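Local coordinates for protein thermosome subunit (Methanococcoides burtonii, PDB 3AQ1) that probably acts as an ATP-dependent group II chaperonin, binding unfolded proteins and helping them fold with energy from ATP hydrolysis, at residues G109-G114 with N343-V348; K152-A157 with T324-G329; M226-A231 with Q253-K258. All coordinates share one frame; numbering follows the deposited sequence.

Contact 1. Residues G109-G114 with N343-V348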
loop_
_atom_site.group_PDB
_atom_site.type_symbol
_atom_site.label_atom_id
_atom_site.label_comp_id
_atom_site.label_asym_id
_atom_site.label_seq_id
_atom_site.Cartn_x
_atom_site.Cartn_y
_atom_site.Cartn_z
ATOM N N GLY A 109 -5.544 -7.272 -10.122
ATOM C CA GLY A 109 -5.460 -8.684 -10.457
ATOM C C GLY A 109 -4.089 -9.294 -10.183
ATOM O O GLY A 109 -3.991 -10.428 -9.724
ATOM N N THR A 110 -3.024 -8.547 -10.454
ATOM C CA THR A 110 -1.677 -9.083 -10.312
ATOM C C THR A 110 -1.329 -9.480 -8.876
ATOM O O THR A 110 -0.433 -10.303 -8.656
ATOM C CB THR A 110 -0.598 -8.099 -10.825
ATOM O OG1 THR A 110 -0.436 -7.012 -9.897
ATOM C CG2 THR A 110 -0.951 -7.570 -12.211
ATOM N N ALA A 111 -2.018 -8.902 -7.899
ATOM C CA ALA A 111 -1.705 -9.182 -6.489
ATOM C C ALA A 111 -2.510 -10.356 -5.920
ATOM O O ALA A 111 -2.327 -10.763 -4.769
ATOM C CB ALA A 111 -1.880 -7.923 -5.622
ATOM N N ILE A 112 -3.370 -10.912 -6.757
ATOM C CA ILE A 112 -4.348 -11.892 -6.332
ATOM C C ILE A 112 -4.116 -13.190 -7.088
ATOM O O ILE A 112 -4.635 -13.385 -8.189
ATOM C CB ILE A 112 -5.787 -11.369 -6.620
ATOM C CG1 ILE A 112 -5.975 -9.953 -6.052
ATOM C CG2 ILE A 112 -6.844 -12.345 -6.108
ATOM C CD1 ILE A 112 -7.369 -9.380 -6.276
ATOM N N THR A 113 -3.339 -14.086 -6.494
ATOM C CA THR A 113 -2.931 -15.297 -7.200
ATOM C C THR A 113 -2.647 -16.470 -6.263
ATOM O O THR A 113 -2.642 -16.324 -5.042
ATOM C CB THR A 113 -1.703 -15.025 -8.088
ATOM O OG1 THR A 113 -0.821 -14.116 -7.412
ATOM C CG2 THR A 113 -2.130 -14.413 -9.424
ATOM N N GLY A 114 -2.417 -17.640 -6.845
ATOM C CA GLY A 114 -2.164 -18.828 -6.055
ATOM C C GLY A 114 -3.332 -19.796 -6.049
ATOM O O GLY A 114 -4.235 -19.719 -6.886
ATOM N N ASN A 343 -5.538 -7.004 0.950
ATOM C CA ASN A 343 -4.515 -6.116 1.484
ATOM C C ASN A 343 -3.423 -5.851 0.455
ATOM O O ASN A 343 -3.036 -4.718 0.251
ATOM C CB ASN A 343 -3.925 -6.645 2.795
ATOM C CG ASN A 343 -4.355 -5.824 3.992
ATOM O OD1 ASN A 343 -4.205 -4.599 4.001
ATOM N ND2 ASN A 343 -4.898 -6.491 5.012
ATOM N N ASP A 344 -2.941 -6.889 -0.217
ATOM C CA ASP A 344 -1.919 -6.676 -1.229
ATOM C C ASP A 344 -2.436 -5.859 -2.399
ATOM O O ASP A 344 -1.799 -4.889 -2.810
ATOM C CB ASP A 344 -1.349 -7.998 -1.724
ATOM C CG ASP A 344 -0.481 -8.666 -0.702
ATOM O OD1 ASP A 344 0.063 -7.954 0.165
ATOM O OD2 ASP A 344 -0.350 -9.907 -0.762
ATOM N N ALA A 345 -3.590 -6.246 -2.934
ATOM C CA ALA A 345 -4.140 -5.553 -4.093
ATOM C C ALA A 345 -4.413 -4.079 -3.804
ATOM O O ALA A 345 -4.122 -3.224 -4.636
ATOM C CB ALA A 345 -5.385 -6.243 -4.594
ATOM N N LEU A 346 -4.977 -3.789 -2.633
ATOM C CA LEU A 346 -5.248 -2.411 -2.238
ATOM C C LEU A 346 -3.970 -1.578 -2.348
ATOM O O LEU A 346 -3.961 -0.535 -2.992
ATOM C CB LEU A 346 -5.831 -2.336 -0.815
ATOM C CG LEU A 346 -7.297 -2.753 -0.635
ATOM C CD1 LEU A 346 -7.627 -3.065 0.808
ATOM C CD2 LEU A 346 -8.250 -1.731 -1.194
ATOM N N HIS A 347 -2.891 -2.066 -1.745
ATOM C CA HIS A 347 -1.590 -1.395 -1.774
ATOM C C HIS A 347 -1.029 -1.174 -3.173
ATOM O O HIS A 347 -0.653 -0.053 -3.511
ATOM C CB HIS A 347 -0.575 -2.143 -0.906
ATOM C CG HIS A 347 -0.761 -1.904 0.562
ATOM N ND1 HIS A 347 -0.052 -0.947 1.257
ATOM C CD2 HIS A 347 -1.593 -2.482 1.464
ATOM C CE1 HIS A 347 -0.428 -0.959 2.524
ATOM N NE2 HIS A 347 -1.363 -1.880 2.676
ATOM N N VAL A 348 -0.970 -2.233 -3.979
ATOM C CA VAL A 348 -0.460 -2.118 -5.342
ATOM C C VAL A 348 -1.238 -1.061 -6.122
ATOM O O VAL A 348 -0.659 -0.181 -6.754
ATOM C CB VAL A 348 -0.501 -3.461 -6.117
ATOM C CG1 VAL A 348 0.172 -3.297 -7.455
ATOM C CG2 VAL A 348 0.193 -4.548 -5.330
#

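Contact 2. Residues K152-A157 with T324-G329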
loop_
_atom_site.group_PDB
_atom_site.type_symbol
_atom_site.label_atom_id
_atom_site.label_comp_id
_atom_site.label_asym_id
_atom_site.label_seq_id
_atom_site.Cartn_x
_atom_site.Cartn_y
_atom_site.Cartn_z
ATOM N N LYS A 152 -10.107 0.026 6.432
ATOM C CA LYS A 152 -10.080 -1.042 7.411
ATOM C C LYS A 152 -10.811 -2.253 6.838
ATOM O O LYS A 152 -11.906 -2.130 6.291
ATOM C CB LYS A 152 -10.740 -0.612 8.723
ATOM C CG LYS A 152 -11.001 -1.798 9.636
ATOM C CD LYS A 152 -11.783 -1.446 10.878
ATOM C CE LYS A 152 -12.192 -2.719 11.588
ATOM N NZ LYS A 152 -12.417 -2.497 13.035
ATOM N N ILE A 153 -10.203 -3.425 6.952
ATOM C CA ILE A 153 -10.872 -4.633 6.514
ATOM C C ILE A 153 -11.368 -5.377 7.728
ATOM O O ILE A 153 -10.621 -5.637 8.655
ATOM C CB ILE A 153 -9.960 -5.540 5.674
ATOM C CG1 ILE A 153 -9.293 -4.728 4.560
ATOM C CG2 ILE A 153 -10.772 -6.630 5.069
ATOM C CD1 ILE A 153 -8.612 -5.565 3.486
ATOM N N GLU A 154 -12.656 -5.672 7.731
ATOM C CA GLU A 154 -13.290 -6.405 8.817
ATOM C C GLU A 154 -13.908 -7.625 8.156
ATOM O O GLU A 154 -14.803 -7.504 7.310
ATOM C CB GLU A 154 -14.368 -5.553 9.501
ATOM C CG GLU A 154 -15.119 -6.266 10.609
ATOM C CD GLU A 154 -14.281 -6.387 11.862
ATOM O OE1 GLU A 154 -13.390 -5.527 12.034
ATOM O OE2 GLU A 154 -14.499 -7.337 12.656
ATOM N N LYS A 155 -13.410 -8.804 8.499
ATOM C CA LYS A 155 -13.842 -9.987 7.771
ATOM C C LYS A 155 -15.077 -10.632 8.384
ATOM O O LYS A 155 -15.107 -10.974 9.565
ATOM C CB LYS A 155 -12.688 -10.984 7.560
ATOM C CG LYS A 155 -11.950 -11.390 8.803
ATOM C CD LYS A 155 -10.479 -11.669 8.523
ATOM C CE LYS A 155 -9.786 -12.085 9.818
ATOM N NZ LYS A 155 -8.311 -12.135 9.677
ATOM N N ARG A 156 -16.110 -10.753 7.562
ATOM C CA ARG A 156 -17.346 -11.397 7.961
ATOM C C ARG A 156 -17.495 -12.783 7.288
ATOM O O ARG A 156 -17.824 -12.887 6.100
ATOM C CB ARG A 156 -18.523 -10.496 7.594
ATOM C CG ARG A 156 -18.393 -9.065 8.079
ATOM C CD ARG A 156 -19.677 -8.603 8.771
ATOM N NE ARG A 156 -19.923 -9.336 10.013
ATOM C CZ ARG A 156 -19.026 -9.480 10.988
ATOM N NH1 ARG A 156 -17.813 -8.946 10.875
ATOM N NH2 ARG A 156 -19.341 -10.160 12.080
ATOM N N ALA A 157 -17.243 -13.849 8.042
ATOM C CA ALA A 157 -17.360 -15.190 7.484
ATOM C C ALA A 157 -18.802 -15.469 7.065
ATOM O O ALA A 157 -19.739 -15.119 7.783
ATOM C CB ALA A 157 -16.885 -16.221 8.483
ATOM N N THR A 324 -14.675 1.215 5.567
ATOM C CA THR A 324 -14.433 -0.121 6.056
ATOM C C THR A 324 -15.043 -1.047 5.045
ATOM O O THR A 324 -16.180 -0.849 4.636
ATOM C CB THR A 324 -15.124 -0.346 7.407
ATOM O OG1 THR A 324 -14.574 0.561 8.365
ATOM C CG2 THR A 324 -14.919 -1.767 7.892
ATOM N N VAL A 325 -14.269 -2.032 4.616
ATOM C CA VAL A 325 -14.778 -3.114 3.795
ATOM C C VAL A 325 -15.233 -4.220 4.731
ATOM O O VAL A 325 -14.406 -4.814 5.422
ATOM C CB VAL A 325 -13.677 -3.726 2.902
ATOM C CG1 VAL A 325 -14.258 -4.847 2.082
ATOM C CG2 VAL A 325 -13.029 -2.682 2.000
ATOM N N LEU A 326 -16.534 -4.485 4.781
ATOM C CA LEU A 326 -16.989 -5.726 5.383
ATOM C C LEU A 326 -16.825 -6.817 4.331
ATOM O O LEU A 326 -17.641 -6.939 3.417
ATOM C CB LEU A 326 -18.443 -5.624 5.828
ATOM C CG LEU A 326 -18.722 -4.532 6.850
ATOM C CD1 LEU A 326 -20.180 -4.542 7.234
ATOM C CD2 LEU A 326 -17.841 -4.744 8.064
ATOM N N LEU A 327 -15.751 -7.593 4.454
ATOM C CA LEU A 327 -15.412 -8.630 3.479
ATOM C C LEU A 327 -16.110 -9.955 3.776
ATOM O O LEU A 327 -15.943 -10.514 4.864
ATOM C CB LEU A 327 -13.899 -8.848 3.463
ATOM C CG LEU A 327 -13.317 -9.831 2.450
ATOM C CD1 LEU A 327 -13.701 -9.412 1.046
ATOM C CD2 LEU A 327 -11.804 -9.883 2.605
ATOM N N HIS A 328 -16.885 -10.450 2.812
ATOM C CA HIS A 328 -17.546 -11.755 2.941
ATOM C C HIS A 328 -16.914 -12.860 2.077
ATOM O O HIS A 328 -16.424 -12.606 0.977
ATOM C CB HIS A 328 -19.031 -11.637 2.603
ATOM C CG HIS A 328 -19.836 -10.941 3.652
ATOM N ND1 HIS A 328 -20.081 -9.586 3.623
ATOM C CD2 HIS A 328 -20.446 -11.410 4.766
ATOM C CE1 HIS A 328 -20.806 -9.250 4.678
ATOM N NE2 HIS A 328 -21.037 -10.338 5.388
ATOM N N GLY A 329 -16.939 -14.087 2.593
ATOM C CA GLY A 329 -16.471 -15.262 1.872
ATOM C C GLY A 329 -17.310 -16.473 2.248
ATOM O O GLY A 329 -18.105 -16.395 3.183
#

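Contact 3. Residues M226-A231 with Q253-K258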
loop_
_atom_site.group_PDB
_atom_site.type_symbol
_atom_site.label_atom_id
_atom_site.label_comp_id
_atom_site.label_asym_id
_atom_site.label_seq_id
_atom_site.Cartn_x
_atom_site.Cartn_y
_atom_site.Cartn_z
ATOM N N MET A 226 -17.522 5.658 45.359
ATOM C CA MET A 226 -16.270 5.938 44.661
ATOM C C MET A 226 -16.508 6.066 43.164
ATOM O O MET A 226 -15.842 6.834 42.457
ATOM C CB MET A 226 -15.292 4.782 44.888
ATOM C CG MET A 226 -14.665 4.738 46.263
ATOM S SD MET A 226 -13.485 6.084 46.449
ATOM C CE MET A 226 -12.411 5.779 45.047
ATOM N N MET A 227 -17.470 5.286 42.691
ATOM C CA MET A 227 -17.669 5.084 41.270
ATOM C C MET A 227 -18.588 6.149 40.676
ATOM O O MET A 227 -18.633 6.329 39.463
ATOM C CB MET A 227 -18.207 3.667 41.031
ATOM C CG MET A 227 -17.720 2.981 39.767
ATOM S SD MET A 227 -15.961 3.165 39.398
ATOM C CE MET A 227 -15.228 2.771 40.976
ATOM N N ARG A 228 -19.312 6.863 41.533
ATOM C CA ARG A 228 -20.118 7.990 41.071
ATOM C C ARG A 228 -19.197 9.059 40.496
ATOM O O ARG A 228 -19.380 9.509 39.360
ATOM C CB ARG A 228 -20.961 8.568 42.209
ATOM C CG ARG A 228 -22.463 8.491 41.968
ATOM C CD ARG A 228 -23.233 8.574 43.278
ATOM N NE ARG A 228 -24.620 8.143 43.119
ATOM C CZ ARG A 228 -25.645 8.966 42.911
ATOM N NH1 ARG A 228 -25.446 10.278 42.844
ATOM N NH2 ARG A 228 -26.872 8.476 42.776
ATOM N N GLU A 229 -18.196 9.443 41.281
ATOM C CA GLU A 229 -17.209 10.423 40.843
ATOM C C GLU A 229 -16.393 9.985 39.614
ATOM O O GLU A 229 -16.018 10.813 38.782
ATOM C CB GLU A 229 -16.288 10.809 41.999
ATOM C CG GLU A 229 -17.010 11.542 43.105
ATOM C CD GLU A 229 -16.074 11.990 44.203
ATOM O OE1 GLU A 229 -14.951 11.435 44.277
ATOM O OE2 GLU A 229 -16.460 12.893 44.985
ATOM N N MET A 230 -16.110 8.693 39.494
ATOM C CA MET A 230 -15.425 8.209 38.306
ATOM C C MET A 230 -16.322 8.394 37.087
ATOM O O MET A 230 -15.938 9.024 36.098
ATOM C CB MET A 230 -15.074 6.743 38.473
ATOM C CG MET A 230 -14.289 6.137 37.332
ATOM S SD MET A 230 -12.864 5.342 38.050
ATOM C CE MET A 230 -12.077 6.782 38.791
ATOM N N ALA A 231 -17.530 7.847 37.166
ATOM C CA ALA A 231 -18.482 7.978 36.076
ATOM C C ALA A 231 -18.779 9.449 35.755
ATOM O O ALA A 231 -18.856 9.836 34.588
ATOM C CB ALA A 231 -19.762 7.207 36.387
ATOM N N GLN A 253 -21.065 1.887 34.662
ATOM C CA GLN A 253 -21.851 1.697 33.459
ATOM C C GLN A 253 -23.291 2.108 33.694
ATOM O O GLN A 253 -23.958 2.598 32.792
ATOM C CB GLN A 253 -21.802 0.259 32.995
ATOM C CG GLN A 253 -20.529 -0.127 32.293
ATOM C CD GLN A 253 -20.637 -1.503 31.702
ATOM O OE1 GLN A 253 -19.692 -2.277 31.722
ATOM N NE2 GLN A 253 -21.809 -1.821 31.190
ATOM N N TYR A 254 -23.768 1.915 34.917
ATOM C CA TYR A 254 -25.141 2.275 35.261
ATOM C C TYR A 254 -25.386 3.795 35.193
ATOM O O TYR A 254 -26.369 4.250 34.613
ATOM C CB TYR A 254 -25.512 1.719 36.639
ATOM C CG TYR A 254 -26.883 2.144 37.102
ATOM C CD1 TYR A 254 -28.020 1.665 36.476
ATOM C CD2 TYR A 254 -27.040 3.041 38.160
ATOM C CE1 TYR A 254 -29.271 2.054 36.886
ATOM C CE2 TYR A 254 -28.287 3.434 38.577
ATOM C CZ TYR A 254 -29.407 2.939 37.937
ATOM O OH TYR A 254 -30.671 3.316 38.338
ATOM N N TYR A 255 -24.478 4.566 35.781
ATOM C CA TYR A 255 -24.523 6.025 35.728
ATOM C C TYR A 255 -24.373 6.561 34.313
ATOM O O TYR A 255 -25.098 7.474 33.903
ATOM C CB TYR A 255 -23.435 6.615 36.627
ATOM C CG TYR A 255 -23.631 6.254 38.073
ATOM C CD1 TYR A 255 -24.898 6.260 38.642
ATOM C CD2 TYR A 255 -22.557 5.912 38.875
ATOM C CE1 TYR A 255 -25.092 5.924 39.968
ATOM C CE2 TYR A 255 -22.739 5.579 40.206
ATOM C CZ TYR A 255 -24.006 5.585 40.743
ATOM O OH TYR A 255 -24.181 5.249 42.063
ATOM N N ILE A 256 -23.420 5.995 33.578
ATOM C CA ILE A 256 -23.170 6.393 32.205
ATOM C C ILE A 256 -24.405 6.074 31.388
ATOM O O ILE A 256 -24.876 6.881 30.586
ATOM C CB ILE A 256 -21.937 5.667 31.629
ATOM C CG1 ILE A 256 -20.691 6.059 32.419
ATOM C CG2 ILE A 256 -21.739 6.015 30.165
ATOM C CD1 ILE A 256 -19.452 5.384 31.943
ATOM N N GLU A 257 -24.939 4.887 31.625
ATOM C CA GLU A 257 -26.146 4.442 30.957
ATOM C C GLU A 257 -27.319 5.368 31.263
ATOM O O GLU A 257 -28.063 5.771 30.358
ATOM C CB GLU A 257 -26.471 3.020 31.394
ATOM C CG GLU A 257 -27.726 2.494 30.802
ATOM C CD GLU A 257 -28.910 2.741 31.677
ATOM O OE1 GLU A 257 -28.896 2.278 32.836
ATOM O OE2 GLU A 257 -29.860 3.390 31.198
ATOM N N LYS A 258 -27.486 5.708 32.538
ATOM C CA LYS A 258 -28.584 6.585 32.927
ATOM C C LYS A 258 -28.455 7.975 32.303
ATOM O O LYS A 258 -29.459 8.604 31.997
ATOM C CB LYS A 258 -28.792 6.629 34.454
ATOM C CG LYS A 258 -29.653 5.459 35.007
ATOM C CD LYS A 258 -31.034 5.427 34.333
ATOM C CE LYS A 258 -31.745 4.083 34.454
ATOM N NZ LYS A 258 -32.625 3.797 33.263
#

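Contact 1. Residues G109-G114 with N343-V348
The CB of Ala111 overlaps the backbone of helix 332-355 at Ala345, 3.6 Å from Ala345 N, and here the tip of a type I beta turn docks on a long helix. The turn runs from Gly109 to Ile112, just after helix 101-109, and is closed by the hydrogen bond from Ile112 N to Gly109 O, 3.1 Å. It belongs to the part of the TCP-1 chaperonin fold usually called the intermediate domain, where segments far apart in sequence fold together. On the helix side, Asp344, Ala345 and Val348 form a small platform under the Ala111 methyl, all three directing CB toward the turn. The CB atoms of Ala111 and Asp344 lie 3.9 Å apart, and Val348 CG2 meets Ala111 CB at 4.0 Å. That branch of Val348 stands beside its own backbone N and anti to the carbonyl carbon, with CG1 taking the place anti to N (chi1 -174°). With alanines facing each other, CA of Ala111 comes to 5.0 Å from CA of Ala345, so the turn sits close against the helix. The join is apolar; the hydroxyl of Thr110 is hydrogen-bonded back to Ile107 O in the preceding helix. Around the platform, Ala345 also touches Ala108 and Thr128, while Ile112 reaches Leu124 and Ser125 of helix 121-132, which places the contact where three helices meet. Ile112 adds the last piece: its CG1, beside its own backbone N, lies 4.0 Å from Ala345 CB, and CD1 touches the same methyl.

Contact 2. Residues K152-A157 with T324-G329
Arg156 and His328 lie side by side and point the same way, with Arg156 CB over one face of the imidazole, 3.7 Å from the ring centroid, a CH-pi contact. The guanidinium is turned 85° from the ring plane, while CG of Arg156 also runs alongside Leu326, 4.1 Å from its CB. Further back on the same face, CD2 of Leu326 meets Glu154 CB at 3.8 Å, the two side chains lying at a slant to each other. This face looks toward strands 169-172 and 310-317. The other face carries Ile153 and Leu327, again side by side, which pack on helix 332-355. From Lys152-Thr324 to Lys155-Leu327 the backbones pair as parallel strands, linked by alternating hydrogen bonds: Lys152 O accepts from Val325 N at 2.9 Å, Glu154 N donates to Val325 O, Glu154 O accepts from Leu327 N and Arg156 N donates to Leu327 O. Strand 323-329 and the helix that follows and covers it form a beta-alpha unit, and strand 151-157 adds to its edge. At the start, Lys152 NZ forms salt bridges with Glu154 OE1 (3.3 Å) and, outside the segments, with Asp271. An alanine at His328 would probably open a gap beside Arg156 CB and CG and leave the arginine chain freer to turn. Arg156 NE stays 4.9 Å from His328 NE2, so the ring meets the aliphatic part of the arginine and not its charge; the guanidinium nearby and Asp163, which His328 also touches, would probably pull the ring's ionisation in opposite directions.

Contact 3. Residues M226-A231 with Q253-K258
Tyr255 sets its CG beside its own backbone N and anti to the carbonyl carbon (chi1 -63°), which starts the ring toward helix 226-235, and Arg228 runs extended from CG to NE across the end of that ring. The two side chains cross at about a right angle, the guanidinium plane turned 72° from the phenol. NE of Arg228 donates to Tyr255 OH at 3.1 Å in a bent bond, with the hydroxyl near the guanidinium edge but somewhat out of its plane. Before that, the aliphatic chain touches the ring: Arg228 CG lies 3.4 Å from Tyr255 CE2 and approaches obliquely. At the ring's edge, near its plane, stand Ala231 CB and the carbonyl O of Met227, the latter 4.0 Å from Tyr255 CD2. That carbonyl is already engaged within its helix, accepting from Ala231 N at 3.0 Å. The apolar part centres on Ala231, whose CB points toward helix 250-258 and meets Tyr255 CB at 3.7 Å and Ile256 CG1 at 4.2 Å. With just a methyl at Ala231, the axes of segments 226-231 and 253-258 can pass 9.1 Å apart, at 45°. Arg228 is exposed to solvent, while Ala231 and Ile256 are buried. Ala252, one turn before Ile256, extends the interface by touching both Met227 and Ala231. Both helices belong to what in group II chaperonins is the apical domain; helix 250-258 spans the beta-alpha-beta crossover between parallel strands 241-244 and 262-264, and helix 226-235 immediately precedes the first of those strands.

Overall arrangement
Contacts 1 and 2 share helix 332-355: contact 1 uses one part of it for the turn, and contact 2 is covered by it, Leu346 of contact 1 touching Ile153 of contact 2. Their centres are 16 Å apart, and both are partly buried. Contact 3 stands alone in a distant domain, about 20 Å from contact 2 and 31 Å from contact 1 at the nearest atoms. Chemistry follows place: contact 1 is apolar, a turn's alanine and isoleucine against one helix; contact 2 is a backbone hydrogen-bond ladder with one face on helix 332-355 and the other on strands; contact 3 is a largely buried helix pair with one side-chain bond at its exposed margin.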